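Local coordinates for protein SusD homolog (Bacteroides thetaiotaomicron, PDB 4MRU) that probably binds mucin O-glycans at the bacterial surface as a SusD-like outer-membrane lipoprotein with a TPR-like helical fold, at residues E433-G438 with G458-M463. Numbering follows the deposited sequence.
Sequences EHRRTG and GMRRLM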
ATOM      1  N   GLU A 433       2.055   0.310   6.605  1.00 17.00           N
ATOM      2  CA  GLU A 433       1.403   0.741   7.828  1.00 18.47           C
ATOM      3  C   GLU A 433       1.458  -0.309   8.947  1.00 16.59           C
ATOM      4  O   GLU A 433       1.461   0.032  10.136  1.00 18.23           O
ATOM      5  CB  GLU A 433      -0.040   1.149   7.506  1.00 17.25           C
ATOM      6  CG  GLU A 433      -0.063   2.467   6.722  1.00 19.55           C
ATOM      7  CD  GLU A 433       0.497   3.597   7.567  1.00 23.61           C
ATOM      8  OE1 GLU A 433      -0.317   4.156   8.323  1.00 27.59           O
ATOM      9  OE2 GLU A 433       1.746   3.852   7.541  1.00 22.87           O
ATOM     10  N   HIS A 434       1.449  -1.568   8.558  1.00 16.41           N
ATOM     11  CA  HIS A 434       1.593  -2.681   9.483  1.00 16.33           C
ATOM     12  C   HIS A 434       2.996  -2.700  10.077  1.00 18.51           C
ATOM     13  O   HIS A 434       3.170  -2.816  11.280  1.00 19.25           O
ATOM     14  CB  HIS A 434       1.250  -4.050   8.823  1.00 15.80           C
ATOM     15  CG  HIS A 434       1.598  -5.223   9.691  1.00 19.22           C
ATOM     16  ND1 HIS A 434       0.784  -5.667  10.710  1.00 20.71           N
ATOM     17  CD2 HIS A 434       2.730  -5.958   9.775  1.00 22.11           C
ATOM     18  CE1 HIS A 434       1.391  -6.632  11.373  1.00 20.77           C
ATOM     19  NE2 HIS A 434       2.557  -6.857  10.805  1.00 23.37           N
ATOM     20  N   ARG A 435       3.999  -2.516   9.244  1.00 18.54           N
ATOM     21  CA  ARG A 435       5.360  -2.346   9.762  1.00 19.64           C
ATOM     22  C   ARG A 435       5.516  -1.143  10.733  1.00 17.69           C
ATOM     23  O   ARG A 435       6.183  -1.233  11.773  1.00 21.84           O
ATOM     24  CB  ARG A 435       6.338  -2.229   8.601  1.00 16.82           C
ATOM     25  CG  ARG A 435       6.501  -3.544   7.851  1.00 18.52           C
ATOM     26  CD  ARG A 435       7.496  -3.393   6.695  1.00 21.48           C
ATOM     27  NE  ARG A 435       6.907  -2.660   5.592  1.00 19.62           N
ATOM     28  CZ  ARG A 435       7.591  -2.070   4.606  1.00 18.02           C
ATOM     29  NH1 ARG A 435       8.904  -2.102   4.596  1.00 18.23           N
ATOM     30  NH2 ARG A 435       6.934  -1.409   3.653  1.00 18.12           N
ATOM     31  N   ARG A 436       4.936  -0.028  10.371  1.00 17.30           N
ATOM     32  CA  ARG A 436       5.099   1.206  11.129  1.00 15.42           C
ATOM     33  C   ARG A 436       4.448   1.102  12.500  1.00 16.02           C
ATOM     34  O   ARG A 436       5.049   1.468  13.519  1.00 15.73           O
ATOM     35  CB  ARG A 436       4.477   2.383  10.385  1.00 18.47           C
ATOM     36  CG  ARG A 436       4.672   3.721  11.131  1.00 20.19           C
ATOM     37  CD  ARG A 436       4.270   4.907  10.269  1.00 21.38           C
ATOM     38  NE  ARG A 436       2.841   4.915  10.003  1.00 18.58           N
ATOM     39  CZ  ARG A 436       1.911   5.454  10.789  1.00 19.84           C
ATOM     40  NH1 ARG A 436       2.242   6.068  11.905  1.00 21.61           N
ATOM     41  NH2 ARG A 436       0.622   5.353  10.457  1.00 17.36           N
ATOM     42  N   THR A 437       3.195   0.641  12.509  1.00 17.06           N
ATOM     43  CA  THR A 437       2.375   0.727  13.705  1.00 17.09           C
ATOM     44  C   THR A 437       2.214  -0.563  14.435  1.00 20.20           C
ATOM     45  O   THR A 437       1.804  -0.542  15.587  1.00 19.42           O
ATOM     46  CB  THR A 437       0.941   1.226  13.358  1.00 17.16           C
ATOM     47  OG1 THR A 437       0.236   0.221  12.623  1.00 15.59           O
ATOM     48  CG2 THR A 437       0.992   2.515  12.557  1.00 20.24           C
ATOM     49  N   GLY A 438       2.425  -1.696  13.759  1.00 21.09           N
ATOM     50  CA  GLY A 438       2.198  -3.023  14.359  1.00 20.86           C
ATOM     51  C   GLY A 438       0.786  -3.524  14.128  1.00 19.54           C
ATOM     52  O   GLY A 438       0.445  -4.636  14.487  1.00 22.87           O
ATOM     53  N   GLY A 458       7.736 -10.717  11.142  1.00 20.18           N
ATOM     54  CA  GLY A 458       7.448 -10.728   9.722  1.00 20.01           C
ATOM     55  C   GLY A 458       8.476 -10.026   8.843  1.00 17.85           C
ATOM     56  O   GLY A 458       9.566  -9.673   9.307  1.00 19.84           O
HETATM   57  N   MSE A 459       8.140  -9.884   7.575  1.00 19.98           N
HETATM   58  CA  MSE A 459       9.023  -9.189   6.630  1.00 21.80           C
HETATM   59  C   MSE A 459       9.016  -7.713   6.933  1.00 18.24           C
HETATM   60  O   MSE A 459       7.957  -7.090   7.024  1.00 21.20           O
HETATM   61  CB  MSE A 459       8.617  -9.331   5.172  1.00 23.99           C
HETATM   62  CG  MSE A 459       8.833 -10.720   4.669  1.00 36.51           C
HETATM   63 SE   MSE A 459      10.698 -11.122   4.248  0.75 27.41          SE
HETATM   64  CE  MSE A 459      11.082 -10.624   2.372  1.00 23.00           C
ATOM     65  N   ARG A 460      10.206  -7.145   7.069  1.00 18.85           N
ATOM     66  CA  ARG A 460      10.404  -5.734   7.399  1.00 16.85           C
ATOM     67  C   ARG A 460      10.788  -4.890   6.173  1.00 18.32           C
ATOM     68  O   ARG A 460      10.625  -3.681   6.165  1.00 16.80           O
ATOM     69  CB  ARG A 460      11.469  -5.633   8.493  1.00 18.17           C
ATOM     70  CG  ARG A 460      11.189  -6.466   9.739  1.00 19.71           C
ATOM     71  CD  ARG A 460       9.746  -6.406  10.235  1.00 20.04           C
ATOM     72  NE  ARG A 460       9.414  -5.131  10.790  1.00 21.49           N
ATOM     73  CZ  ARG A 460       8.291  -4.853  11.450  1.00 26.25           C
ATOM     74  NH1 ARG A 460       7.328  -5.757  11.607  1.00 22.84           N
ATOM     75  NH2 ARG A 460       8.110  -3.634  11.902  1.00 24.61           N
ATOM     76  N   ARG A 461      11.231  -5.566   5.118  1.00 18.86           N
ATOM     77  CA  ARG A 461      11.555  -4.987   3.856  1.00 15.87           C
ATOM     78  C   ARG A 461      11.814  -6.116   2.858  1.00 17.62           C
ATOM     79  O   ARG A 461      11.887  -7.283   3.235  1.00 19.83           O
ATOM     80  CB  ARG A 461      12.796  -4.108   3.965  1.00 16.36           C
ATOM     81  CG  ARG A 461      14.041  -4.886   4.424  1.00 15.01           C
ATOM     82  CD  ARG A 461      15.252  -3.993   4.553  1.00 17.65           C
ATOM     83  NE  ARG A 461      15.799  -3.529   3.286  1.00 19.02           N
ATOM     84  CZ  ARG A 461      16.644  -4.211   2.502  1.00 20.91           C
ATOM     85  NH1 ARG A 461      17.042  -5.441   2.809  1.00 20.18           N
ATOM     86  NH2 ARG A 461      17.094  -3.647   1.375  1.00 21.65           N
ATOM     87  N   LEU A 462      11.980  -5.765   1.586  1.00 21.57           N
ATOM     88  CA  LEU A 462      12.459  -6.690   0.559  1.00 19.02           C
ATOM     89  C   LEU A 462      13.966  -6.520   0.338  1.00 19.25           C
ATOM     90  O   LEU A 462      14.498  -5.427   0.512  1.00 23.75           O
ATOM     91  CB  LEU A 462      11.793  -6.468  -0.798  1.00 20.34           C
ATOM     92  CG  LEU A 462      10.513  -7.146  -1.131  1.00 31.83           C
ATOM     93  CD1 LEU A 462      10.190  -6.965  -2.629  1.00 26.23           C
ATOM     94  CD2 LEU A 462      10.588  -8.621  -0.754  1.00 31.62           C
HETATM   95  N   MSE A 463      14.592  -7.584  -0.138  1.00 18.15           N
HETATM   96  CA  MSE A 463      16.026  -7.618  -0.378  1.00 20.64           C
HETATM   97  C   MSE A 463      16.312  -7.098  -1.759  1.00 19.70           C
HETATM   98  O   MSE A 463      15.494  -7.250  -2.642  1.00 19.03           O
HETATM   99  CB  MSE A 463      16.573  -9.045  -0.278  1.00 21.35           C
HETATM  100  CG  MSE A 463      16.373  -9.598   1.124  1.00 23.66           C
HETATM  101 SE   MSE A 463      14.673 -10.612   1.185  0.75 33.94          SE
HETATM  102  CE  MSE A 463      15.266 -12.257   0.257  1.00 28.80           C
TER
HETATM  103  O   HOH W   1       4.922  -4.710  12.569  1.00 25.73           O
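Arg435, near the C-terminal end of helix 427-437, reaches into the loop 458-463 and gives a hydrogen bond from NH1 to Arg460 O, 2.8 Å long with an N-H...O angle of 160°. The oxygen lies in the guanidinium plane, yet NH1 stands above the carbonyl plane, 44° out of it, and so misses the lone pairs. This is the tight, buried side: Arg435 CD packs 3.2 Å from Arg460 O and 3.7 Å from Met459 O, and the same NH1 also bonds to Asp123 O of helix 104-125.

Arg460 folds back over the helix side chain. Its CB points away from the helix, but bends at chi2 and chi3 return the chain, laying one guanidinium face over CB and CG of Arg435. Here the fit is looser and partly hydrated: a water takes a bond from Arg460 NH1 at 2.8 Å and donates to His434 O at 2.9 Å. Asp503 pairs with Arg460 NH2, which probably eases the closeness of two arginines.

Cutting Arg435 back to an alanine is likely to leave Arg460 O and Asp123 O without this donor and open a gap beneath the Arg460 guanidinium. The chemistry thus implies a junction in which one arginine-to-carbonyl bond and a water bridge join an irregular loop to a helix, while the Arg460 guanidinium lies over the aliphatic stem of Arg435 and Asp503 probably offsets part of the local positive charge.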